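Local coordinates for protein succinate-semialdehyde dehydrogenase (Synechococcus sp., PDB 4ITA) that probably oxidises succinic semialdehyde to succinate with NADP+ as the hydride acceptor, as a member of the aldehyde dehydrogenase family, at residues 137-142 with 180-185. Sequence-based numbering, arbitrary orientation.
Sequences WQVFRF and GVFQTL. With NDP (NADPH dihydro-nicotinamide-adenine-dinucleotide phosphate), chain C; EDO (1,2-ethanediol), chain E; EDO (1,2-ethanediol), chain R.
F182 reaches from the strand to meet V139 and F142 on the helix, a small, wholly apolar contact without a hydrogen bond across it. The F182 ring stretches away from its own backbone nitrogen (chi1 -176°), and its far end does the touching: CZ comes 4.0 Å from V139 CG1, while CE2 lies 3.9 Å from F142 CZ. The two phenyl rings meet obliquely, through these outer carbons. V168 of helix 162-175 touches both V139 and F182, and L172 of the same helix also packs on F182. This packing belongs to the Rossmann-like cofactor domain of the aldehyde dehydrogenase fold: helix 137-149 leads into strand 152-156, which pairs in parallel with strand 182-185 after the crossover through helix 162-175.

On the cofactor side of the helix, R141 holds the nicotinamide. It turns the edge of its guanidinium to the carboxamide, and NH1 and NH2 each donate to NADPH O7N at 3.0 Å, a forked grip that should restrain the amide's rotation. Q138 NE2 lies 3.3 Å from C5N of the same ring. Two ethanediols, both probably from the crystallisation liquor, take further N-H groups: that of chain R accepts at O2 from W137 NE1 (3.2 Å), in the indole plane, and weakly from Q138 NE2, while on the strand side F182 N donates to O2 of that of chain E at 3.0 Å.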
loop_
_atom_site.group_PDB
_atom_site.type_symbol
_atom_site.label_atom_id
_atom_site.label_comp_id
_atom_site.label_asym_id
_atom_site.label_seq_id
_atom_site.Cartn_x
_atom_site.Cartn_y
_atom_site.Cartn_z
ATOM N N TRP A 137 5.690 5.631 21.771
ATOM C CA TRP A 137 4.514 4.929 21.270
ATOM C C TRP A 137 4.525 4.723 19.761
ATOM O O TRP A 137 4.250 3.630 19.293
ATOM C CB TRP A 137 3.225 5.637 21.727
ATOM C CG TRP A 137 2.008 5.326 20.902
ATOM C CD1 TRP A 137 1.344 6.183 20.071
ATOM C CD2 TRP A 137 1.316 4.078 20.830
ATOM N NE1 TRP A 137 0.282 5.541 19.485
ATOM C CE2 TRP A 137 0.241 4.246 19.934
ATOM C CE3 TRP A 137 1.495 2.831 21.440
ATOM C CZ2 TRP A 137 -0.648 3.213 19.630
ATOM C CZ3 TRP A 137 0.612 1.805 21.135
ATOM C CH2 TRP A 137 -0.441 2.002 20.236
ATOM N N GLN A 138 4.845 5.752 18.986
ATOM C CA GLN A 138 4.797 5.566 17.537
ATOM C C GLN A 138 5.853 4.575 17.066
ATOM O O GLN A 138 5.647 3.853 16.084
ATOM C CB GLN A 138 4.970 6.884 16.795
ATOM C CG GLN A 138 4.098 8.022 17.286
ATOM C CD GLN A 138 2.719 7.976 16.696
ATOM O OE1 GLN A 138 2.413 7.087 15.911
ATOM N NE2 GLN A 138 1.877 8.940 17.051
ATOM N N VAL A 139 6.986 4.540 17.755
ATOM C CA VAL A 139 8.022 3.573 17.424
ATOM C C VAL A 139 7.549 2.149 17.720
ATOM O O VAL A 139 7.638 1.271 16.859
ATOM C CB VAL A 139 9.347 3.868 18.152
ATOM C CG1 VAL A 139 10.366 2.775 17.858
ATOM C CG2 VAL A 139 9.896 5.241 17.737
ATOM N N PHE A 140 7.024 1.911 18.918
ATOM C CA PHE A 140 6.554 0.575 19.247
ATOM C C PHE A 140 5.340 0.154 18.430
ATOM O O PHE A 140 5.184 -1.029 18.126
ATOM C CB PHE A 140 6.346 0.422 20.754
ATOM C CG PHE A 140 7.640 0.301 21.508
ATOM C CD1 PHE A 140 8.337 -0.901 21.518
ATOM C CD2 PHE A 140 8.186 1.392 22.165
ATOM C CE1 PHE A 140 9.545 -1.019 22.188
ATOM C CE2 PHE A 140 9.393 1.286 22.837
ATOM C CZ PHE A 140 10.073 0.070 22.854
ATOM N N ARG A 141 4.520 1.118 18.025
ATOM C CA ARG A 141 3.388 0.853 17.143
ATOM C C ARG A 141 3.823 0.141 15.855
ATOM O O ARG A 141 3.157 -0.802 15.411
ATOM C CB ARG A 141 2.644 2.156 16.815
ATOM C CG ARG A 141 1.448 1.975 15.901
ATOM C CD ARG A 141 0.678 3.281 15.719
ATOM N NE ARG A 141 1.380 4.230 14.862
ATOM C CZ ARG A 141 0.840 5.353 14.394
ATOM N NH1 ARG A 141 -0.404 5.678 14.719
ATOM N NH2 ARG A 141 1.551 6.162 13.616
ATOM N N PHE A 142 4.922 0.583 15.243
ATOM C CA PHE A 142 5.390 -0.110 14.044
ATOM C C PHE A 142 6.340 -1.257 14.399
ATOM O O PHE A 142 6.358 -2.285 13.719
ATOM C CB PHE A 142 6.039 0.851 13.023
ATOM C CG PHE A 142 7.512 1.022 13.219
ATOM C CD1 PHE A 142 8.413 0.118 12.676
ATOM C CD2 PHE A 142 7.997 2.074 13.972
ATOM C CE1 PHE A 142 9.774 0.255 12.890
ATOM C CE2 PHE A 142 9.357 2.226 14.191
ATOM C CZ PHE A 142 10.245 1.308 13.659
ATOM N N GLY A 180 21.249 -6.081 15.120
ATOM C CA GLY A 180 20.879 -5.834 13.731
ATOM C C GLY A 180 19.402 -5.986 13.436
ATOM O O GLY A 180 18.943 -5.630 12.353
ATOM N N VAL A 181 18.649 -6.534 14.385
ATOM C CA VAL A 181 17.216 -6.678 14.181
ATOM C C VAL A 181 16.502 -5.333 14.291
ATOM O O VAL A 181 15.528 -5.085 13.579
ATOM C CB VAL A 181 16.632 -7.749 15.132
ATOM C CG1 VAL A 181 15.106 -7.703 15.158
ATOM C CG2 VAL A 181 17.136 -9.129 14.716
ATOM N N PHE A 182 16.976 -4.474 15.184
ATOM C CA PHE A 182 16.460 -3.114 15.283
ATOM C C PHE A 182 17.637 -2.176 15.476
ATOM O O PHE A 182 18.449 -2.379 16.381
ATOM C CB PHE A 182 15.478 -2.962 16.454
ATOM C CG PHE A 182 14.840 -1.597 16.529
ATOM C CD1 PHE A 182 15.525 -0.509 17.073
ATOM C CD2 PHE A 182 13.558 -1.404 16.056
ATOM C CE1 PHE A 182 14.933 0.753 17.128
ATOM C CE2 PHE A 182 12.958 -0.147 16.109
ATOM C CZ PHE A 182 13.651 0.929 16.644
ATOM N N GLN A 183 17.728 -1.142 14.647
ATOM C CA GLN A 183 18.808 -0.176 14.791
ATOM C C GLN A 183 18.294 1.234 14.662
ATOM O O GLN A 183 17.619 1.575 13.689
ATOM C CB GLN A 183 19.911 -0.404 13.751
ATOM C CG GLN A 183 20.659 -1.729 13.893
ATOM C CD GLN A 183 21.686 -1.912 12.790
ATOM O OE1 GLN A 183 22.876 -1.620 12.963
ATOM N NE2 GLN A 183 21.228 -2.373 11.639
ATOM N N THR A 184 18.636 2.057 15.640
ATOM C CA THR A 184 18.404 3.488 15.575
ATOM C C THR A 184 19.488 4.167 14.756
ATOM O O THR A 184 20.681 3.972 14.998
ATOM C CB THR A 184 18.374 4.060 16.984
ATOM O OG1 THR A 184 17.140 3.668 17.592
ATOM C CG2 THR A 184 18.486 5.587 16.977
ATOM N N LEU A 185 19.063 4.938 13.762
ATOM C CA LEU A 185 19.978 5.718 12.933
ATOM C C LEU A 185 19.916 7.166 13.359
ATOM O O LEU A 185 18.897 7.838 13.154
ATOM C CB LEU A 185 19.611 5.604 11.449
ATOM C CG LEU A 185 19.432 4.194 10.882
ATOM C CD1 LEU A 185 19.091 4.270 9.402
ATOM C CD2 LEU A 185 20.676 3.343 11.094
HETATM P PA NDP C . 7.985 16.351 10.398
HETATM O O1A NDP C . 7.336 15.760 9.180
HETATM O O2A NDP C . 8.711 17.663 10.296
HETATM O O5B NDP C . 9.023 15.283 10.983
HETATM C C5B NDP C . 8.671 13.908 11.184
HETATM C C4B NDP C . 9.847 12.995 10.847
HETATM O O4B NDP C . 10.130 13.103 9.449
HETATM C C3B NDP C . 11.142 13.384 11.550
HETATM O O3B NDP C . 11.919 12.200 11.770
HETATM C C2B NDP C . 11.835 14.254 10.518
HETATM O O2B NDP C . 13.248 14.302 10.669
HETATM C C1B NDP C . 11.496 13.485 9.271
HETATM N N9A NDP C . 11.539 14.262 8.024
HETATM C C8A NDP C . 11.163 15.540 7.817
HETATM N N7A NDP C . 11.324 15.869 6.513
HETATM C C5A NDP C . 11.786 14.780 5.877
HETATM C C6A NDP C . 12.173 14.422 4.504
HETATM N N6A NDP C . 12.080 15.337 3.518
HETATM N N1A NDP C . 12.609 13.167 4.286
HETATM C C2A NDP C . 12.699 12.250 5.259
HETATM N N3A NDP C . 12.371 12.503 6.534
HETATM C C4A NDP C . 11.920 13.726 6.879
HETATM O O3 NDP C . 6.783 16.380 11.492
HETATM P PN NDP C . 6.409 17.380 12.717
HETATM O O1N NDP C . 6.623 18.829 12.340
HETATM O O2N NDP C . 7.034 16.811 13.961
HETATM O O5D NDP C . 4.819 17.145 12.811
HETATM C C5D NDP C . 4.298 15.882 13.202
HETATM C C4D NDP C . 3.221 15.449 12.223
HETATM O O4D NDP C . 2.981 14.040 12.359
HETATM C C3D NDP C . 1.888 16.125 12.469
HETATM O O3D NDP C . 1.292 16.510 11.225
HETATM C C2D NDP C . 1.116 15.027 13.175
HETATM O O2D NDP C . -0.290 15.244 13.056
HETATM C C1D NDP C . 1.574 13.795 12.421
HETATM N N1N NDP C . 1.266 12.586 13.198
HETATM C C2N NDP C . 0.683 11.530 12.606
HETATM C C3N NDP C . -0.023 10.605 13.373
HETATM C C7N NDP C . -0.660 9.397 12.753
HETATM O O7N NDP C . -0.504 8.309 13.303
HETATM N N7N NDP C . -1.377 9.525 11.639
HETATM C C4N NDP C . -0.183 10.792 14.863
HETATM C C5N NDP C . 0.881 11.653 15.366
HETATM C C6N NDP C . 1.562 12.516 14.512
HETATM P P2B NDP C . 13.981 15.560 11.346
HETATM O O1X NDP C . 15.426 15.163 11.259
HETATM O O2X NDP C . 13.648 16.766 10.499
HETATM O O3X NDP C . 13.499 15.681 12.760
HETATM C C1 EDO E . 18.784 -3.864 19.352
HETATM O O1 EDO E . 20.180 -4.173 19.399
HETATM C C2 EDO E . 17.984 -5.085 18.921
HETATM O O2 EDO E . 18.380 -5.518 17.615
HETATM C C1 EDO R . -1.790 9.060 19.437
HETATM O O1 EDO R . -2.557 7.929 19.859
HETATM C C2 EDO R . -1.630 9.016 17.923
HETATM O O2 EDO R . -0.868 7.857 17.549
#